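PDB 2P7O: glyoxalase family protein from Listeria monocytogenes, which catalyses the hydration of the antibiotic fosfomycin, opening its epoxide ring with water, and so confers fosfomycin resistance as a manganese-dependent enzyme of the glyoxalase superfamily. Local coordinates for the interface of chains A and B. Coordinates in Å, arbitrary orientation; residue numbers count along the deposited sequence, not the author numbering. Chains: chain A/B, Glyoxalase family protein.

The interface of chains A and B. Residues chain A 69, 126, 128; chain B 7, 9, 44, 46, 55, 57.
An antiparallel beta bridge between A:His69 and B:Thr9 joins the two copies of the protein in this part of their two-fold symmetric interface, bringing residues of both chains together around a metal-dependent active site. A:His69 N donates to B:Thr9 O at 2.9 Å, and B:Thr9 N returns a nearly straight bond to A:His69 O. The two side chains run alongside each other in the same direction, with B:Thr9 CB over one face of the imidazole, 3.7 Å from the ring centroid and offset toward the rim. A branched threonine suits this place because its carbon covers the ring while its hydroxyl remains available: OG1, beside the backbone N (chi1 -70°), donates to A:Glu126 OE1 at 2.8 Å, meeting the carboxylate from above its plane. The same oxygen lies 3.2 Å from B:His7 NE2, the carboxylate and imidazole planes being steeply inclined. The poorly ordered A:Leu128 donates from N to OE2, a bent bond that may help the B:Thr9 hydroxyl limit the carboxylate's rotation. The bend at chi2 (39°) turns A:Glu126's carboxylate toward the histidines, while its aliphatic part meets B:Met57, a flexible thioether whose terminal methyl CE packs on CG at 3.7 Å, and B:Cys55, short and weakly polar, whose SG lies 3.9 Å from CB. At the backbone of A:Glu126, N meets the edge of the B:Phe46 ring and hydrogen-bonds a water that reaches B:Glu44 OE2 at 2.6 Å. B:Glu44 is the likely proton acceptor in fosfomycin hydration. A:His69 and A:Glu126 bind manganese in this structure, and B:His7 is probably another ligand, so the contact probably assembles a metal and catalytic centre that neither chain completes alone.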
ATOM      1  N   HIS A  69      -1.333  -6.546   0.413  1.00 16.92           N
ATOM      2  CA  HIS A  69      -2.433  -5.931   1.141  1.00 15.08           C
ATOM      3  C   HIS A  69      -1.908  -4.825   2.056  1.00 16.63           C
ATOM      4  O   HIS A  69      -0.763  -4.869   2.556  1.00 20.60           O
ATOM      5  CB  HIS A  69      -3.180  -6.927   2.021  1.00 15.09           C
ATOM      6  CG  HIS A  69      -2.390  -7.681   3.056  1.00 14.73           C
ATOM      7  ND1 HIS A  69      -1.673  -8.822   2.754  1.00 15.68           N
ATOM      8  CD2 HIS A  69      -2.225  -7.497   4.389  1.00 16.48           C
ATOM      9  CE1 HIS A  69      -1.086  -9.291   3.882  1.00 15.64           C
ATOM     10  NE2 HIS A  69      -1.415  -8.488   4.884  1.00 17.27           N
ATOM     11  N   GLU A 126       2.555 -11.438   9.893  1.00 15.94           N
ATOM     12  CA  GLU A 126       1.707 -11.614   8.714  1.00 17.16           C
ATOM     13  C   GLU A 126       0.930 -12.914   8.921  1.00 20.62           C
ATOM     14  O   GLU A 126       1.522 -13.958   9.198  1.00 22.44           O
ATOM     15  CB  GLU A 126       2.666 -11.722   7.523  1.00 16.18           C
ATOM     16  CG  GLU A 126       1.969 -11.907   6.177  1.00 17.72           C
ATOM     17  CD  GLU A 126       0.706 -11.044   6.115  1.00 17.00           C
ATOM     18  OE1 GLU A 126       0.828  -9.835   6.305  1.00 16.46           O
ATOM     19  OE2 GLU A 126      -0.423 -11.564   5.857  1.00 19.78           O
ATOM     20  N   LEU A 128      -1.382 -14.417   6.632  1.00 23.25           N
ATOM     21  CA  LEU A 128      -1.922 -15.081   5.441  1.00 25.59           C
ATOM     22  C   LEU A 128      -1.889 -16.604   5.575  1.00 24.72           C
ATOM     23  O   LEU A 128      -2.766 -17.274   5.013  1.00 23.80           O
ATOM     24  CB  LEU A 128      -1.165 -14.759   4.139  1.00 32.22           C
ATOM     25  CG  LEU A 128      -1.498 -15.593   2.900  1.00 37.90           C
ATOM     26  CD1 LEU A 128      -2.688 -15.007   2.150  1.00 57.53           C
ATOM     27  CD2 LEU A 128      -0.353 -15.772   1.900  1.00 42.44           C
TER
ATOM     28  N   HIS B   7       0.718  -2.475   8.894  1.00 17.05           N
ATOM     29  CA  HIS B   7       1.839  -2.843   7.999  1.00 16.66           C
ATOM     30  C   HIS B   7       1.308  -2.900   6.575  1.00 15.33           C
ATOM     31  O   HIS B   7       0.094  -2.846   6.347  1.00 15.89           O
ATOM     32  CB  HIS B   7       2.371  -4.215   8.414  1.00 16.44           C
ATOM     33  CG  HIS B   7       1.372  -5.329   8.358  1.00 16.98           C
ATOM     34  ND1 HIS B   7       0.511  -5.613   9.395  1.00 16.11           N
ATOM     35  CD2 HIS B   7       1.131  -6.254   7.385  1.00 17.52           C
ATOM     36  CE1 HIS B   7      -0.233  -6.676   9.063  1.00 16.81           C
ATOM     37  NE2 HIS B   7       0.127  -7.077   7.844  1.00 16.52           N
ATOM     38  N   THR B   9       1.880  -5.498   3.213  1.00 15.40           N
ATOM     39  CA  THR B   9       2.580  -6.689   2.782  1.00 14.11           C
ATOM     40  C   THR B   9       2.583  -6.768   1.241  1.00 16.81           C
ATOM     41  O   THR B   9       1.512  -6.609   0.615  1.00 17.45           O
ATOM     42  CB  THR B   9       1.897  -7.954   3.295  1.00 16.33           C
ATOM     43  OG1 THR B   9       2.107  -7.990   4.701  1.00 17.17           O
ATOM     44  CG2 THR B   9       2.529  -9.179   2.656  1.00 17.15           C
ATOM     45  N   GLU B  44       9.698 -14.943   4.240  1.00 26.06           N
ATOM     46  CA  GLU B  44       9.216 -13.582   4.399  1.00 26.00           C
ATOM     47  C   GLU B  44      10.285 -12.823   5.188  1.00 28.73           C
ATOM     48  O   GLU B  44      11.122 -13.497   5.805  1.00 33.53           O
ATOM     49  CB  GLU B  44       7.920 -13.560   5.205  1.00 33.71           C
ATOM     50  CG  GLU B  44       8.108 -13.577   6.714  1.00 36.85           C
ATOM     51  CD  GLU B  44       6.846 -13.588   7.558  1.00 39.71           C
ATOM     52  OE1 GLU B  44       5.840 -14.256   7.184  1.00 32.83           O
ATOM     53  OE2 GLU B  44       6.854 -12.959   8.662  1.00 44.27           O
ATOM     54  N   PHE B  46      10.433  -8.775   7.359  1.00 24.03           N
ATOM     55  CA  PHE B  46       9.963  -7.455   7.728  1.00 19.95           C
ATOM     56  C   PHE B  46      11.100  -6.434   7.699  1.00 16.17           C
ATOM     57  O   PHE B  46      12.243  -6.673   8.102  1.00 23.20           O
ATOM     58  CB  PHE B  46       9.264  -7.374   9.084  1.00 21.48           C
ATOM     59  CG  PHE B  46       7.806  -7.801   9.143  1.00 23.50           C
ATOM     60  CD1 PHE B  46       7.475  -9.149   9.315  1.00 26.64           C
ATOM     61  CD2 PHE B  46       6.780  -6.886   9.011  1.00 27.21           C
ATOM     62  CE1 PHE B  46       6.170  -9.566   9.299  1.00 29.45           C
ATOM     63  CE2 PHE B  46       5.431  -7.272   9.029  1.00 27.72           C
ATOM     64  CZ  PHE B  46       5.179  -8.617   9.150  1.00 31.99           C
ATOM     65  N   CYS B  55       6.163  -5.948   5.052  1.00 18.49           N
ATOM     66  CA  CYS B  55       6.474  -7.378   4.977  1.00 17.13           C
ATOM     67  C   CYS B  55       6.630  -7.701   3.492  1.00 16.01           C
ATOM     68  O   CYS B  55       5.739  -7.406   2.699  1.00 17.01           O
ATOM     69  CB  CYS B  55       5.334  -8.219   5.552  1.00 20.44           C
ATOM     70  SG  CYS B  55       5.502 -10.005   5.419  1.00 20.47           S
ATOM     71  N   MET B  57       6.919 -11.137   1.202  1.00 19.13           N
ATOM     72  CA  MET B  57       6.821 -12.590   1.342  1.00 22.44           C
ATOM     73  C   MET B  57       6.876 -13.182  -0.064  1.00 22.22           C
ATOM     74  O   MET B  57       6.493 -12.521  -1.039  1.00 21.28           O
ATOM     75  CB  MET B  57       5.491 -12.928   2.020  1.00 25.69           C
ATOM     76  CG  MET B  57       5.202 -14.414   2.145  1.00 30.78           C
ATOM     77  SD  MET B  57       3.647 -14.641   3.055  1.00 37.43           S
ATOM     78  CE  MET B  57       2.901 -13.040   2.742  1.00 18.63           C
TER
HETATM   79  O   HOH W   1       4.926 -12.925  10.423  1.00 23.36           O